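Local coordinates for actin-related protein 8 (Homo sapiens, PDB 4FO0), which binds ATP with low basal ATPase activity, does not polymerise, and serves as a proposed core component of the INO80 chromatin-remodelling complex, at residues G328-F334 and L345-G351; G122-T126 and E139-P145; E70-R75 and A365-V370. The contacts are given in a common frame with arbitrary orientation. Residue numbers count along the deposited sequence, not the author numbering.

The three contacts are separate places in one actin fold. The centres of contacts 1 and 2 lie about 28 Å apart, those of contacts 1 and 3 about 27 Å, and those of contacts 2 and 3 about 33 Å; none touch. Contact 3 closes a chain loop that encloses both others, contact 2 ending before contact 1 begins. The turn of the hairpin in contact 1 nevertheless reaches contact 2, since R337 and D340 accept hydrogen bonds from N123 and W125. The side chain of F367 (contact 3) is about 10 Å from bound ATP and that of L350 (contact 1) about 14 Å. Contacts 1 and 2 both lie away from the annotated sites.

Contact 1. Residues G328-F334 and L345-G351; sequences GLQDHEF and LYQFRLG
An antiparallel beta hairpin forms this contact: strands 330-336 and 343-350 in the actin fold, extended to a three-stranded sheet by strand 115-118 alongside 343-350. Within the two segments the axes approach to 4.5 Å at 150°. Q330-L350, H332-F348 and F334-Y346 are hydrogen-bonded pairs, D331-R349 and E333-Q347 non-hydrogen-bonded ones. H332 N to F348 O and F348 N to H332 O are both 2.7 Å, and Y346 N to F334 O is also 2.7 Å.

F334 (chi1 p), with the largest area covered by the opposite strand, shares its face of the sheet with Q330, H332, Y346, F348 and L350. Its ring edge is directed at the face of F348 in an offset edge-to-face pair, planes at 74° and centroids 5.6 Å apart, while Y346 CB makes a CH-pi contact 3.8 Å from the F334 centroid. The resulting aromatic cluster packs toward helix 306-319 through L315 and F319. H332 (chi1 m) brings CD2 to 3.7 Å from L350 CB, and its NE2 is hydrogen-bonded to K354.

The other face carries D331, E333, Q347 and R349. Q347 NE2 donates to E333 OE2 at 3.1 Å. The R349 guanidinium, which also makes a cation-pi contact with Y108, forms a salt bridge with D331: NE meets OD1 at 2.7 Å, whereas NH2 to OD2 is weak at 3.5 Å.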
loop_
_atom_site.group_PDB
_atom_site.type_symbol
_atom_site.label_atom_id
_atom_site.label_comp_id
_atom_site.label_asym_id
_atom_site.label_seq_id
_atom_site.Cartn_x
_atom_site.Cartn_y
_atom_site.Cartn_z
ATOM N N GLY A 328 -21.228 -17.862 -9.456
ATOM C CA GLY A 328 -22.644 -17.556 -9.561
ATOM C C GLY A 328 -22.990 -16.151 -9.110
ATOM O O GLY A 328 -22.115 -15.359 -8.748
ATOM N N LEU A 329 -24.277 -15.831 -9.160
ATOM C CA LEU A 329 -24.763 -14.578 -8.611
ATOM C C LEU A 329 -25.022 -14.779 -7.123
ATOM O O LEU A 329 -25.605 -15.779 -6.730
ATOM C CB LEU A 329 -26.028 -14.136 -9.344
ATOM C CG LEU A 329 -25.804 -13.382 -10.653
ATOM C CD1 LEU A 329 -27.067 -13.376 -11.469
ATOM C CD2 LEU A 329 -25.354 -11.947 -10.396
ATOM N N GLN A 330 -24.543 -13.857 -6.294
ATOM C CA GLN A 330 -24.778 -13.927 -4.854
ATOM C C GLN A 330 -25.503 -12.688 -4.374
ATOM O O GLN A 330 -25.337 -11.582 -4.910
ATOM C CB GLN A 330 -23.472 -14.058 -4.070
ATOM C CG GLN A 330 -23.205 -15.433 -3.497
ATOM C CD GLN A 330 -22.517 -16.352 -4.497
ATOM O OE1 GLN A 330 -21.289 -16.374 -4.585
ATOM N NE2 GLN A 330 -23.306 -17.112 -5.261
ATOM N N ASP A 331 -26.308 -12.873 -3.342
ATOM C CA ASP A 331 -26.986 -11.748 -2.729
ATOM C C ASP A 331 -26.138 -11.191 -1.602
ATOM O O ASP A 331 -25.718 -11.923 -0.702
ATOM C CB ASP A 331 -28.379 -12.151 -2.265
ATOM C CG ASP A 331 -29.363 -12.232 -3.420
ATOM O OD1 ASP A 331 -29.327 -11.338 -4.294
ATOM O OD2 ASP A 331 -30.157 -13.192 -3.467
ATOM N N HIS A 332 -25.844 -9.898 -1.699
ATOM C CA HIS A 332 -25.014 -9.198 -0.723
ATOM C C HIS A 332 -25.716 -7.958 -0.177
ATOM O O HIS A 332 -26.679 -7.443 -0.760
ATOM C CB HIS A 332 -23.696 -8.761 -1.362
ATOM C CG HIS A 332 -22.873 -9.889 -1.900
ATOM N ND1 HIS A 332 -22.103 -10.698 -1.091
ATOM C CD2 HIS A 332 -22.686 -10.333 -3.167
ATOM C CE1 HIS A 332 -21.480 -11.594 -1.836
ATOM N NE2 HIS A 332 -21.818 -11.395 -3.098
ATOM N N GLU A 333 -25.228 -7.462 0.946
ATOM C CA GLU A 333 -25.713 -6.174 1.400
ATOM C C GLU A 333 -24.553 -5.386 1.956
ATOM O O GLU A 333 -23.568 -5.959 2.422
ATOM C CB GLU A 333 -26.796 -6.339 2.456
ATOM C CG GLU A 333 -26.295 -6.909 3.767
ATOM C CD GLU A 333 -27.436 -7.282 4.704
ATOM O OE1 GLU A 333 -27.151 -7.584 5.892
ATOM O OE2 GLU A 333 -28.610 -7.273 4.243
ATOM N N PHE A 334 -24.662 -4.068 1.887
ATOM C CA PHE A 334 -23.651 -3.218 2.482
ATOM C C PHE A 334 -24.286 -1.968 3.062
ATOM O O PHE A 334 -25.397 -1.586 2.675
ATOM C CB PHE A 334 -22.570 -2.863 1.452
ATOM C CG PHE A 334 -23.051 -1.992 0.313
ATOM C CD1 PHE A 334 -23.636 -2.550 -0.811
ATOM C CD2 PHE A 334 -22.883 -0.615 0.355
ATOM C CE1 PHE A 334 -24.070 -1.745 -1.874
ATOM C CE2 PHE A 334 -23.309 0.198 -0.704
ATOM C CZ PHE A 334 -23.894 -0.368 -1.823
ATOM N N LEU A 345 -28.760 0.906 4.391
ATOM C CA LEU A 345 -28.448 -0.486 4.099
ATOM C C LEU A 345 -28.935 -0.853 2.702
ATOM O O LEU A 345 -30.109 -0.682 2.391
ATOM C CB LEU A 345 -29.106 -1.405 5.110
ATOM C CG LEU A 345 -28.868 -2.872 4.794
ATOM C CD1 LEU A 345 -27.434 -3.218 5.132
ATOM C CD2 LEU A 345 -29.839 -3.733 5.563
ATOM N N TYR A 346 -28.015 -1.353 1.878
ATOM C CA TYR A 346 -28.277 -1.711 0.487
ATOM C C TYR A 346 -28.222 -3.222 0.239
ATOM O O TYR A 346 -27.264 -3.898 0.635
ATOM C CB TYR A 346 -27.229 -1.072 -0.416
ATOM C CG TYR A 346 -27.422 0.396 -0.695
ATOM C CD1 TYR A 346 -28.127 0.815 -1.820
ATOM C CD2 TYR A 346 -26.861 1.365 0.130
ATOM C CE1 TYR A 346 -28.294 2.154 -2.104
ATOM C CE2 TYR A 346 -27.031 2.722 -0.141
ATOM C CZ TYR A 346 -27.750 3.105 -1.258
ATOM O OH TYR A 346 -27.927 4.439 -1.550
ATOM N N GLN A 347 -29.247 -3.745 -0.428
ATOM C CA GLN A 347 -29.176 -5.083 -1.015
ATOM C C GLN A 347 -28.578 -4.990 -2.408
ATOM O O GLN A 347 -28.916 -4.093 -3.187
ATOM C CB GLN A 347 -30.568 -5.704 -1.164
ATOM C CG GLN A 347 -31.398 -5.725 0.089
ATOM C CD GLN A 347 -30.694 -6.423 1.225
ATOM O OE1 GLN A 347 -30.220 -7.553 1.085
ATOM N NE2 GLN A 347 -30.611 -5.750 2.365
ATOM N N PHE A 348 -27.686 -5.906 -2.746
ATOM C CA PHE A 348 -27.490 -6.131 -4.172
ATOM C C PHE A 348 -26.788 -7.399 -4.561
ATOM O O PHE A 348 -26.210 -8.103 -3.728
ATOM C CB PHE A 348 -26.916 -4.916 -4.890
ATOM C CG PHE A 348 -25.438 -4.872 -4.925
ATOM C CD1 PHE A 348 -24.784 -4.394 -6.062
ATOM C CD2 PHE A 348 -24.694 -5.256 -3.824
ATOM C CE1 PHE A 348 -23.411 -4.323 -6.108
ATOM C CE2 PHE A 348 -23.311 -5.198 -3.858
ATOM C CZ PHE A 348 -22.670 -4.728 -5.000
ATOM N N ARG A 349 -26.890 -7.698 -5.848
ATOM C CA ARG A 349 -26.461 -8.990 -6.357
ATOM C C ARG A 349 -25.159 -8.867 -7.139
ATOM O O ARG A 349 -25.042 -8.023 -8.022
ATOM C CB ARG A 349 -27.562 -9.554 -7.227
ATOM C CG ARG A 349 -27.634 -11.041 -7.228
ATOM C CD ARG A 349 -28.916 -11.465 -7.898
ATOM N NE ARG A 349 -29.925 -11.810 -6.907
ATOM C CZ ARG A 349 -31.187 -12.079 -7.209
ATOM N NH1 ARG A 349 -31.586 -12.018 -8.474
ATOM N NH2 ARG A 349 -32.049 -12.396 -6.252
ATOM N N LEU A 350 -24.172 -9.688 -6.789
ATOM C CA LEU A 350 -22.883 -9.654 -7.473
ATOM C C LEU A 350 -22.465 -10.996 -8.020
ATOM O O LEU A 350 -22.687 -12.042 -7.392
ATOM C CB LEU A 350 -21.787 -9.155 -6.538
ATOM C CG LEU A 350 -21.583 -7.653 -6.638
ATOM C CD1 LEU A 350 -20.370 -7.230 -5.844
ATOM C CD2 LEU A 350 -21.474 -7.264 -8.105
ATOM N N GLY A 351 -21.812 -10.951 -9.174
ATOM C CA GLY A 351 -21.250 -12.148 -9.773
ATOM C C GLY A 351 -19.736 -12.176 -9.862
ATOM O O GLY A 351 -19.017 -12.229 -8.859
#

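Contact 2. Residues G122-T126 and E139-P145. With GOL (glycerol), chain I.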
loop_
_atom_site.group_PDB
_atom_site.type_symbol
_atom_site.label_atom_id
_atom_site.label_comp_id
_atom_site.label_asym_id
_atom_site.label_seq_id
_atom_site.Cartn_x
_atom_site.Cartn_y
_atom_site.Cartn_z
ATOM N N GLY A 122 -24.480 8.497 12.241
ATOM C CA GLY A 122 -23.635 8.325 13.406
ATOM C C GLY A 122 -22.203 8.803 13.198
ATOM O O GLY A 122 -21.372 8.723 14.107
ATOM N N ASN A 123 -21.914 9.283 11.992
ATOM C CA ASN A 123 -20.639 9.916 11.700
ATOM C C ASN A 123 -20.846 11.359 11.336
ATOM O O ASN A 123 -21.858 11.709 10.734
ATOM C CB ASN A 123 -19.921 9.217 10.545
ATOM C CG ASN A 123 -19.548 7.805 10.874
ATOM O OD1 ASN A 123 -19.202 7.474 12.024
ATOM N ND2 ASN A 123 -19.630 6.944 9.873
ATOM N N LYS A 124 -19.881 12.197 11.688
ATOM C CA LYS A 124 -19.983 13.613 11.358
ATOM C C LYS A 124 -18.686 14.186 10.818
ATOM O O LYS A 124 -17.617 13.612 10.978
ATOM C CB LYS A 124 -20.453 14.415 12.570
ATOM C CG LYS A 124 -19.677 14.118 13.813
ATOM C CD LYS A 124 -20.462 14.543 15.020
ATOM C CE LYS A 124 -21.813 13.865 15.042
ATOM N NZ LYS A 124 -22.663 14.448 16.123
ATOM N N TRP A 125 -18.799 15.323 10.153
ATOM C CA TRP A 125 -17.634 16.026 9.681
ATOM C C TRP A 125 -16.754 16.397 10.856
ATOM O O TRP A 125 -17.249 16.701 11.942
ATOM C CB TRP A 125 -18.070 17.296 9.002
ATOM C CG TRP A 125 -19.016 17.093 7.870
ATOM C CD1 TRP A 125 -20.242 17.664 7.728
ATOM C CD2 TRP A 125 -18.803 16.306 6.690
ATOM N NE1 TRP A 125 -20.812 17.285 6.538
ATOM C CE2 TRP A 125 -19.949 16.450 5.880
ATOM C CE3 TRP A 125 -17.750 15.506 6.235
ATOM C CZ2 TRP A 125 -20.079 15.816 4.647
ATOM C CZ3 TRP A 125 -17.881 14.875 5.012
ATOM C CH2 TRP A 125 -19.036 15.032 4.235
ATOM N N THR A 126 -15.447 16.364 10.641
ATOM C CA THR A 126 -14.511 16.938 11.596
ATOM C C THR A 126 -14.912 18.383 11.926
ATOM O O THR A 126 -15.216 19.178 11.034
ATOM C CB THR A 126 -13.113 16.956 11.001
ATOM O OG1 THR A 126 -12.723 15.612 10.705
ATOM C CG2 THR A 126 -12.114 17.605 11.956
ATOM N N GLU A 139 -8.891 12.717 10.979
ATOM C CA GLU A 139 -9.546 14.014 11.071
ATOM C C GLU A 139 -9.514 14.746 9.730
ATOM O O GLU A 139 -10.467 15.432 9.358
ATOM C CB GLU A 139 -8.915 14.875 12.154
ATOM C CG GLU A 139 -9.408 14.558 13.541
ATOM C CD GLU A 139 -8.963 15.598 14.556
ATOM O OE1 GLU A 139 -9.593 15.687 15.636
ATOM O OE2 GLU A 139 -7.984 16.326 14.268
ATOM N N ALA A 140 -8.415 14.591 9.006
ATOM C CA ALA A 140 -8.297 15.198 7.695
ATOM C C ALA A 140 -9.281 14.569 6.702
ATOM O O ALA A 140 -9.924 15.291 5.935
ATOM C CB ALA A 140 -6.875 15.116 7.196
ATOM N N LEU A 141 -9.427 13.242 6.735
ATOM C CA LEU A 141 -10.326 12.571 5.798
ATOM C C LEU A 141 -11.761 13.043 5.970
ATOM O O LEU A 141 -12.539 13.036 5.015
ATOM C CB LEU A 141 -10.293 11.058 5.968
ATOM C CG LEU A 141 -9.004 10.293 5.685
ATOM C CD1 LEU A 141 -9.186 8.845 6.072
ATOM C CD2 LEU A 141 -8.631 10.395 4.234
ATOM N N TYR A 142 -12.101 13.451 7.190
ATOM C CA TYR A 142 -13.483 13.780 7.546
ATOM C C TYR A 142 -13.841 15.263 7.502
ATOM O O TYR A 142 -14.887 15.682 7.989
ATOM C CB TYR A 142 -13.820 13.196 8.902
ATOM C CG TYR A 142 -14.251 11.776 8.776
ATOM C CD1 TYR A 142 -13.316 10.756 8.694
ATOM C CD2 TYR A 142 -15.595 11.452 8.692
ATOM C CE1 TYR A 142 -13.708 9.444 8.561
ATOM C CE2 TYR A 142 -16.000 10.149 8.564
ATOM C CZ TYR A 142 -15.053 9.147 8.493
ATOM O OH TYR A 142 -15.460 7.843 8.361
ATOM N N VAL A 143 -12.963 16.055 6.920
ATOM C CA VAL A 143 -13.275 17.438 6.671
ATOM C C VAL A 143 -14.326 17.527 5.562
ATOM O O VAL A 143 -14.145 16.973 4.477
ATOM C CB VAL A 143 -11.999 18.204 6.290
ATOM C CG1 VAL A 143 -12.334 19.591 5.771
ATOM C CG2 VAL A 143 -11.060 18.266 7.501
ATOM N N ASN A 144 -15.439 18.187 5.865
ATOM C CA ASN A 144 -16.458 18.492 4.877
ATOM C C ASN A 144 -15.786 19.057 3.626
ATOM O O ASN A 144 -14.997 19.985 3.711
ATOM C CB ASN A 144 -17.446 19.492 5.466
ATOM C CG ASN A 144 -18.628 19.782 4.547
ATOM O OD1 ASN A 144 -18.521 19.740 3.322
ATOM N ND2 ASN A 144 -19.760 20.106 5.150
ATOM N N PRO A 145 -16.072 18.464 2.461
ATOM C CA PRO A 145 -15.464 18.855 1.181
ATOM C C PRO A 145 -15.759 20.313 0.847
ATOM O O PRO A 145 -15.049 20.913 0.036
ATOM C CB PRO A 145 -16.173 17.962 0.167
ATOM C CG PRO A 145 -16.784 16.880 0.946
ATOM C CD PRO A 145 -17.029 17.355 2.319
HETATM C C1 GOL I . -17.933 21.677 8.563
HETATM O O1 GOL I . -18.981 21.071 7.835
HETATM C C2 GOL I . -18.332 21.878 10.023
HETATM O O2 GOL I . -18.352 20.628 10.696
HETATM C C3 GOL I . -17.320 22.841 10.652
HETATM O O3 GOL I . -17.338 22.787 12.063
HETATM O O HOH W 1 -15.362 19.788 8.290
#
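E139 lies in the last turn of helix 138-141, and its carbonyl is met from outside: T126 OG1 donates to E139 O at 2.6 Å. The side chains of A140 and L141 touch strand 38-47. Y142, the first residue to leave helical angles, accepts the backbone NH of T126, T126 N donating to Y142 O at 2.8 Å. T126 thus joins the helix end through both backbone and hydroxyl. The Y142 ring lies beside N123 and K124, its CD2 3.7 Å from K124 O and its CE2 4.5 Å from N123 CB.

The loop 122-126 and this helix end belong to the part of the chain around strand 134-136 that, by sequence, probably corresponds to subdomain 2 of actin. V143 directs its CA-to-CB bond away from 122-126, though its CG2 still comes 4.3 Å from T126 CB, and both side chains touch L135 of that strand. N144 lays its CB over the W125 five-membered ring, a CH-pi contact 3.7 Å from the centroid; the indole NE1 is bonded to D340. A water bridges N144 N (2.9 Å) and T126 O (2.8 Å). N144 ND2 donates to O1 of a glycerol, probably from the crystallisation liquor, at 3.0 Å, and OD1 accepts from L146 N. P145 continues along the same indole, its CD 4.0 Å from the centroid of the W125 six-membered ring and 3.6 Å from CH2.

Contact 3. Residues E70-R75 and A365-V370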
loop_
_atom_site.group_PDB
_atom_site.type_symbol
_atom_site.label_atom_id
_atom_site.label_comp_id
_atom_site.label_asym_id
_atom_site.label_seq_id
_atom_site.Cartn_x
_atom_site.Cartn_y
_atom_site.Cartn_z
ATOM N N GLU A 70 -7.375 5.619 -25.990
ATOM C CA GLU A 70 -7.167 4.173 -25.975
ATOM C C GLU A 70 -7.626 3.515 -24.676
ATOM O O GLU A 70 -7.743 2.296 -24.612
ATOM C CB GLU A 70 -5.695 3.842 -26.234
ATOM C CG GLU A 70 -5.110 4.507 -27.483
ATOM C CD GLU A 70 -4.447 5.867 -27.209
ATOM O OE1 GLU A 70 -4.902 6.627 -26.318
ATOM O OE2 GLU A 70 -3.456 6.176 -27.904
ATOM N N SER A 71 -7.901 4.313 -23.647
ATOM C CA SER A 71 -8.130 3.762 -22.312
ATOM C C SER A 71 -9.250 2.756 -22.281
ATOM O O SER A 71 -9.152 1.725 -21.622
ATOM C CB SER A 71 -8.410 4.858 -21.293
ATOM O OG SER A 71 -7.219 5.542 -20.962
ATOM N N ASN A 72 -10.322 3.052 -22.995
ATOM C CA ASN A 72 -11.487 2.202 -22.919
ATOM C C ASN A 72 -11.266 0.862 -23.602
ATOM O O ASN A 72 -11.609 -0.183 -23.050
ATOM C CB ASN A 72 -12.709 2.908 -23.482
ATOM C CG ASN A 72 -13.981 2.378 -22.895
ATOM O OD1 ASN A 72 -14.466 2.891 -21.885
ATOM N ND2 ASN A 72 -14.520 1.315 -23.496
ATOM N N GLU A 73 -10.678 0.894 -24.795
ATOM C CA GLU A 73 -10.330 -0.334 -25.499
ATOM C C GLU A 73 -9.352 -1.198 -24.709
ATOM O O GLU A 73 -9.547 -2.406 -24.589
ATOM C CB GLU A 73 -9.741 -0.024 -26.867
ATOM C CG GLU A 73 -9.133 -1.242 -27.536
ATOM C CD GLU A 73 -9.232 -1.196 -29.051
ATOM O OE1 GLU A 73 -9.245 -0.074 -29.612
ATOM O OE2 GLU A 73 -9.305 -2.287 -29.673
ATOM N N GLN A 74 -8.299 -0.575 -24.182
ATOM C CA GLN A 74 -7.291 -1.282 -23.392
ATOM C C GLN A 74 -7.931 -1.999 -22.213
ATOM O O GLN A 74 -7.642 -3.161 -21.927
ATOM C CB GLN A 74 -6.218 -0.309 -22.902
ATOM C CG GLN A 74 -5.047 -0.960 -22.161
ATOM C CD GLN A 74 -3.922 0.027 -21.889
ATOM O OE1 GLN A 74 -3.674 0.399 -20.752
ATOM N NE2 GLN A 74 -3.248 0.463 -22.942
ATOM N N ARG A 75 -8.822 -1.290 -21.543
ATOM C CA ARG A 75 -9.588 -1.837 -20.434
ATOM C C ARG A 75 -10.356 -3.095 -20.884
ATOM O O ARG A 75 -10.213 -4.171 -20.292
ATOM C CB ARG A 75 -10.513 -0.733 -19.918
ATOM C CG ARG A 75 -11.214 -0.976 -18.609
ATOM C CD ARG A 75 -11.942 0.305 -18.181
ATOM N NE ARG A 75 -10.984 1.339 -17.804
ATOM C CZ ARG A 75 -10.886 2.537 -18.377
ATOM N NH1 ARG A 75 -11.719 2.873 -19.370
ATOM N NH2 ARG A 75 -9.953 3.398 -17.944
ATOM N N ALA A 365 -3.458 -4.280 -17.721
ATOM C CA ALA A 365 -3.950 -3.477 -18.833
ATOM C C ALA A 365 -5.418 -3.155 -18.569
ATOM O O ALA A 365 -5.971 -2.193 -19.098
ATOM C CB ALA A 365 -3.798 -4.228 -20.132
ATOM N N THR A 366 -6.042 -3.988 -17.745
ATOM C CA THR A 366 -7.455 -3.863 -17.410
ATOM C C THR A 366 -7.745 -2.510 -16.776
ATOM O O THR A 366 -8.860 -1.994 -16.864
ATOM C CB THR A 366 -7.881 -4.985 -16.428
ATOM O OG1 THR A 366 -7.557 -6.255 -16.993
ATOM C CG2 THR A 366 -9.358 -4.951 -16.146
ATOM N N PHE A 367 -6.731 -1.942 -16.131
ATOM C CA PHE A 367 -6.856 -0.643 -15.470
ATOM C C PHE A 367 -7.078 0.493 -16.443
ATOM O O PHE A 367 -7.560 1.553 -16.050
ATOM C CB PHE A 367 -5.646 -0.367 -14.571
ATOM C CG PHE A 367 -5.569 -1.287 -13.400
ATOM C CD1 PHE A 367 -6.733 -1.698 -12.764
ATOM C CD2 PHE A 367 -4.364 -1.783 -12.964
ATOM C CE1 PHE A 367 -6.681 -2.569 -11.684
ATOM C CE2 PHE A 367 -4.305 -2.651 -11.885
ATOM C CZ PHE A 367 -5.459 -3.044 -11.243
ATOM N N GLY A 368 -6.739 0.255 -17.710
ATOM C CA GLY A 368 -6.914 1.228 -18.773
ATOM C C GLY A 368 -6.045 2.463 -18.625
ATOM O O GLY A 368 -6.429 3.539 -19.059
ATOM N N ILE A 369 -4.878 2.313 -18.005
ATOM C CA ILE A 369 -3.963 3.435 -17.835
ATOM C C ILE A 369 -3.092 3.576 -19.076
ATOM O O ILE A 369 -2.424 2.634 -19.489
ATOM C CB ILE A 369 -3.077 3.273 -16.582
ATOM C CG1 ILE A 369 -3.949 3.157 -15.326
ATOM C CG2 ILE A 369 -2.143 4.449 -16.436
ATOM C CD1 ILE A 369 -3.256 2.441 -14.158
ATOM N N VAL A 370 -3.116 4.756 -19.677
ATOM C CA VAL A 370 -2.435 4.970 -20.943
ATOM C C VAL A 370 -1.470 6.141 -20.862
ATOM O O VAL A 370 -1.811 7.224 -20.361
ATOM C CB VAL A 370 -3.445 5.225 -22.077
ATOM C CG1 VAL A 370 -2.734 5.485 -23.380
ATOM C CG2 VAL A 370 -4.384 4.034 -22.224
#
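Here the first turn of helix 71-88 packs against a 3-10 turn and the loop that follows it, joining parts of the chain 290 residues apart. The helix lies in the sequence between strands 38-47 and 134-136, where actin carries its D-loop; by sequence, residues 365-370 probably correspond to the start of actin's hydrophobic plug loop.

G368 faces the helix without a side chain. It closes the 3-10 turn, its N bonded to A365 O at 2.9 Å, and has a positive phi (66°). The helix presses so closely that an ideal CB here would lie 2.5 Å from R75 NH2 and 2.9 Å from S71 O, so glycine suits the site twice over. S71 OG lies 2.9 Å from G368 O in a hydrogen bond that is not settled, because the same proton has another acceptor within reach.

V370 points toward the helix, CG2 3.5 Å from S71 OG and CG1 3.8 Å from E70 OE1, while its backbone pairs with G65. Q74 CG meets A365 CB at 4.0 Å. R75 lays its CG 3.1 Å from T366 O, and its NH2 is bonded to L66 O. F367 and I369 direct their CA-to-CB bonds away from helix 71-88, and their side chains reach helix 280-293.

R75 and S71 thus meet backbone carbonyls rather than acidic side chains, so the contact involves no salt bridge, and the missing side chain at G368 permits the close approach.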